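PDB 1JI0: ABC transporter from Thermotoga maritima, which binds ATP and is probably the ATP-hydrolysing subunit of a transporter that carries branched-chain amino acids across the membrane. Local coordinates for residues Ala43-Thr48 against Leu212-Gln216. Numbering follows the deposited sequence.
Sequences AGKTTT and LETGQ. With ATP (adenosine-5'-triphosphate), chain B.
A P-loop (Walker A motif) packs here against the β-hairpin turn that ends strand 208-213: A43-T47 line the ATP phosphates, and the helix starts at K45, while L212-Q216 closes a strand that neighbours strand 34-38, which leads into the loop. E213 to Q216 form a type I' turn, with T214 (phi/psi 47/58°) and G215 (72/6°) both left-handed; E213 N to Q216 O is 2.8 Å and Q216 N to E213 O 3.1 Å. A43 CA sits 4.6 Å from T214 CA, and one backbone hydrogen bond joins the segments, G215 N to A43 O at 2.9 Å.

L212 and A43 make most of the side-chain contact. With chi1 t and chi2 p, L212 puts CD2 against the start of the helix, 3.4 Å from G44 C, 3.5 Å from K45 N and 4.0 Å from K45 CG. A43 CB rests 3.3 Å from L212 O and 4.1 Å from L212 CG. G44 is the N-cap at phi/psi 115/18°, where a CB would jam against A43 O and lie 3.7 Å from L212 CD2.

On the nucleotide side, K45 curls back (m, t, m, m) so that NZ donates to ATP O1B at 2.8 Å and also reaches the carbonyl of G39. T46 N gives ATP O2B a hydrogen bond, very short at 2.3 Å in the model; T47 OG1 (chi1 m) donates to ATP O2A at 2.7 Å, though the place of O2A is less certain. The CA-to-CB bond of E213 points away, and its OE2 is hydrogen-bonded to Y236 OH. T48, also m, folds OG1 back onto its own helix, 2.9 Å from G44 O, which T48 N meets at 3.0 Å.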
ATOM      1  N   ALA A  43      10.953   7.442  -9.553  1.00 37.78           N
ATOM      2  CA  ALA A  43      11.421   6.121  -9.953  1.00 36.40           C
ATOM      3  C   ALA A  43      10.320   5.337 -10.672  1.00 34.77           C
ATOM      4  O   ALA A  43      10.605   4.459 -11.484  1.00 34.89           O
ATOM      5  CB  ALA A  43      11.904   5.349  -8.728  1.00 36.08           C
ATOM      6  N   GLY A  44       9.065   5.662 -10.370  1.00 33.10           N
ATOM      7  CA  GLY A  44       7.951   4.975 -10.997  1.00 32.36           C
ATOM      8  C   GLY A  44       7.122   4.170 -10.012  1.00 31.28           C
ATOM      9  O   GLY A  44       6.352   3.299 -10.404  1.00 29.61           O
ATOM     10  N   LYS A  45       7.266   4.476  -8.727  1.00 30.16           N
ATOM     11  CA  LYS A  45       6.543   3.761  -7.678  1.00 29.98           C
ATOM     12  C   LYS A  45       5.018   3.869  -7.749  1.00 29.34           C
ATOM     13  O   LYS A  45       4.321   2.857  -7.693  1.00 28.57           O
ATOM     14  CB  LYS A  45       7.036   4.233  -6.301  1.00 30.63           C
ATOM     15  CG  LYS A  45       8.518   3.994  -6.055  1.00 31.77           C
ATOM     16  CD  LYS A  45       8.933   4.423  -4.650  1.00 32.81           C
ATOM     17  CE  LYS A  45       8.665   5.902  -4.401  1.00 35.54           C
ATOM     18  NZ  LYS A  45       9.431   6.782  -5.332  1.00 34.34           N
ATOM     19  N   THR A  46       4.502   5.091  -7.840  1.00 28.36           N
ATOM     20  CA  THR A  46       3.059   5.325  -7.916  1.00 28.04           C
ATOM     21  C   THR A  46       2.504   4.766  -9.222  1.00 26.59           C
ATOM     22  O   THR A  46       1.392   4.247  -9.258  1.00 27.03           O
ATOM     23  CB  THR A  46       2.723   6.832  -7.854  1.00 27.79           C
ATOM     24  OG1 THR A  46       3.025   7.330  -6.549  1.00 31.67           O
ATOM     25  CG2 THR A  46       1.239   7.076  -8.135  1.00 27.78           C
ATOM     26  N   THR A  47       3.284   4.883 -10.290  1.00 25.56           N
ATOM     27  CA  THR A  47       2.863   4.376 -11.584  1.00 26.02           C
ATOM     28  C   THR A  47       2.665   2.865 -11.475  1.00 25.65           C
ATOM     29  O   THR A  47       1.689   2.326 -11.992  1.00 27.12           O
ATOM     30  CB  THR A  47       3.906   4.700 -12.672  1.00 25.71           C
ATOM     31  OG1 THR A  47       4.036   6.121 -12.792  1.00 26.27           O
ATOM     32  CG2 THR A  47       3.476   4.131 -14.028  1.00 26.25           C
ATOM     33  N   THR A  48       3.575   2.186 -10.779  1.00 25.34           N
ATOM     34  CA  THR A  48       3.457   0.742 -10.615  1.00 24.31           C
ATOM     35  C   THR A  48       2.143   0.384  -9.940  1.00 24.14           C
ATOM     36  O   THR A  48       1.419  -0.490 -10.420  1.00 23.45           O
ATOM     37  CB  THR A  48       4.632   0.168  -9.798  1.00 23.67           C
ATOM     38  OG1 THR A  48       5.851   0.398 -10.513  1.00 23.07           O
ATOM     39  CG2 THR A  48       4.457  -1.333  -9.573  1.00 22.95           C
ATOM     40  N   LEU A 212      13.536   0.210  -7.026  1.00 23.06           N
ATOM     41  CA  LEU A 212      13.189   0.744  -8.339  1.00 23.85           C
ATOM     42  C   LEU A 212      13.990   2.018  -8.648  1.00 25.88           C
ATOM     43  O   LEU A 212      13.986   2.970  -7.869  1.00 25.75           O
ATOM     44  CB  LEU A 212      11.682   1.044  -8.378  1.00 23.81           C
ATOM     45  CG  LEU A 212      10.969   1.491  -9.668  1.00 25.94           C
ATOM     46  CD1 LEU A 212      10.914   0.357 -10.683  1.00 24.78           C
ATOM     47  CD2 LEU A 212       9.541   1.920  -9.320  1.00 24.78           C
ATOM     48  N   GLU A 213      14.686   2.016  -9.780  1.00 26.88           N
ATOM     49  CA  GLU A 213      15.477   3.165 -10.218  1.00 30.13           C
ATOM     50  C   GLU A 213      15.177   3.408 -11.688  1.00 30.19           C
ATOM     51  O   GLU A 213      15.457   2.558 -12.533  1.00 29.75           O
ATOM     52  CB  GLU A 213      16.975   2.907 -10.050  1.00 30.74           C
ATOM     53  CG  GLU A 213      17.419   2.710  -8.614  1.00 35.18           C
ATOM     54  CD  GLU A 213      18.925   2.869  -8.441  1.00 38.61           C
ATOM     55  OE1 GLU A 213      19.682   2.387  -9.315  1.00 40.02           O
ATOM     56  OE2 GLU A 213      19.352   3.469  -7.427  1.00 40.57           O
ATOM     57  N   THR A 214      14.600   4.569 -11.980  1.00 31.32           N
ATOM     58  CA  THR A 214      14.239   4.949 -13.343  1.00 32.99           C
ATOM     59  C   THR A 214      13.503   3.829 -14.079  1.00 31.73           C
ATOM     60  O   THR A 214      13.948   3.359 -15.125  1.00 31.78           O
ATOM     61  CB  THR A 214      15.485   5.379 -14.165  1.00 34.82           C
ATOM     62  OG1 THR A 214      16.173   6.435 -13.478  1.00 39.26           O
ATOM     63  CG2 THR A 214      15.070   5.903 -15.535  1.00 36.87           C
ATOM     64  N   GLY A 215      12.384   3.390 -13.505  1.00 30.65           N
ATOM     65  CA  GLY A 215      11.573   2.362 -14.130  1.00 29.61           C
ATOM     66  C   GLY A 215      12.071   0.927 -14.167  1.00 29.53           C
ATOM     67  O   GLY A 215      11.444   0.087 -14.803  1.00 29.35           O
ATOM     68  N   GLN A 216      13.186   0.633 -13.508  1.00 29.30           N
ATOM     69  CA  GLN A 216      13.703  -0.732 -13.492  1.00 30.15           C
ATOM     70  C   GLN A 216      14.125  -1.179 -12.087  1.00 28.37           C
ATOM     71  O   GLN A 216      14.566  -0.367 -11.275  1.00 26.59           O
ATOM     72  CB  GLN A 216      14.907  -0.863 -14.426  1.00 33.41           C
ATOM     73  CG  GLN A 216      14.649  -0.472 -15.871  1.00 36.36           C
ATOM     74  CD  GLN A 216      15.737  -0.988 -16.798  1.00 39.24           C
ATOM     75  OE1 GLN A 216      15.804  -2.181 -17.085  1.00 41.38           O
ATOM     76  NE2 GLN A 216      16.601  -0.092 -17.258  1.00 40.32           N
TER
HETATM   77  PG  ATP B 302       5.178   9.302  -5.995  1.00 70.00           P
HETATM   78  O1G ATP B 302       5.490  10.448  -5.122  1.00 69.47           O
HETATM   79  O2G ATP B 302       5.082   8.000  -5.301  1.00 68.09           O
HETATM   80  O3G ATP B 302       4.103   9.606  -7.006  1.00 68.82           O
HETATM   81  PB  ATP B 302       6.979   7.903  -7.855  1.00 66.57           P
HETATM   82  O1B ATP B 302       8.467   7.744  -7.802  1.00 65.92           O
HETATM   83  O2B ATP B 302       6.150   6.745  -7.574  1.00 68.44           O
HETATM   84  O3B ATP B 302       6.544   9.102  -6.838  1.00 68.92           O
HETATM   85  PA  ATP B 302       5.702   8.281 -10.473  1.00 70.53           P
HETATM   86  O1A ATP B 302       4.307   8.523 -10.077  1.00 69.94           O
HETATM   87  O2A ATP B 302       6.014   7.011 -11.179  1.00 70.86           O
HETATM   88  O3A ATP B 302       6.669   8.546  -9.226  1.00 69.18           O
HETATM   89  O5' ATP B 302       6.157   9.488 -11.355  1.00 71.84           O
HETATM   90  C5' ATP B 302       7.491   9.569 -11.866  1.00 72.64           C
HETATM   91  C4' ATP B 302       7.544   9.300 -13.327  1.00 73.23           C
HETATM   92  O4' ATP B 302       6.831  10.383 -13.990  1.00 73.93           O
HETATM   93  C3' ATP B 302       8.949   9.364 -13.872  1.00 73.75           C
HETATM   94  O3' ATP B 302       9.194   8.215 -14.706  1.00 74.16           O
HETATM   95  C2' ATP B 302       8.985  10.663 -14.624  1.00 73.73           C
HETATM   96  O2' ATP B 302       9.887  10.677 -15.725  1.00 73.27           O
HETATM   97  C1' ATP B 302       7.550  10.737 -15.173  1.00 74.09           C
HETATM   98  N9  ATP B 302       7.076  12.088 -15.661  1.00 75.11           N
HETATM   99  C8  ATP B 302       5.822  12.648 -15.519  1.00 75.40           C
HETATM  100  N7  ATP B 302       5.675  13.831 -16.047  1.00 75.54           N
HETATM  101  C5  ATP B 302       6.928  14.084 -16.587  1.00 75.59           C
HETATM  102  C6  ATP B 302       7.457  15.198 -17.310  1.00 75.57           C
HETATM  103  N6  ATP B 302       6.704  16.250 -17.581  1.00 75.90           N
HETATM  104  N1  ATP B 302       8.755  15.162 -17.722  1.00 75.85           N
HETATM  105  C2  ATP B 302       9.504  14.087 -17.441  1.00 75.93           C
HETATM  106  N3  ATP B 302       9.133  12.974 -16.771  1.00 75.55           N
HETATM  107  C4  ATP B 302       7.802  13.038 -16.362  1.00 75.45           C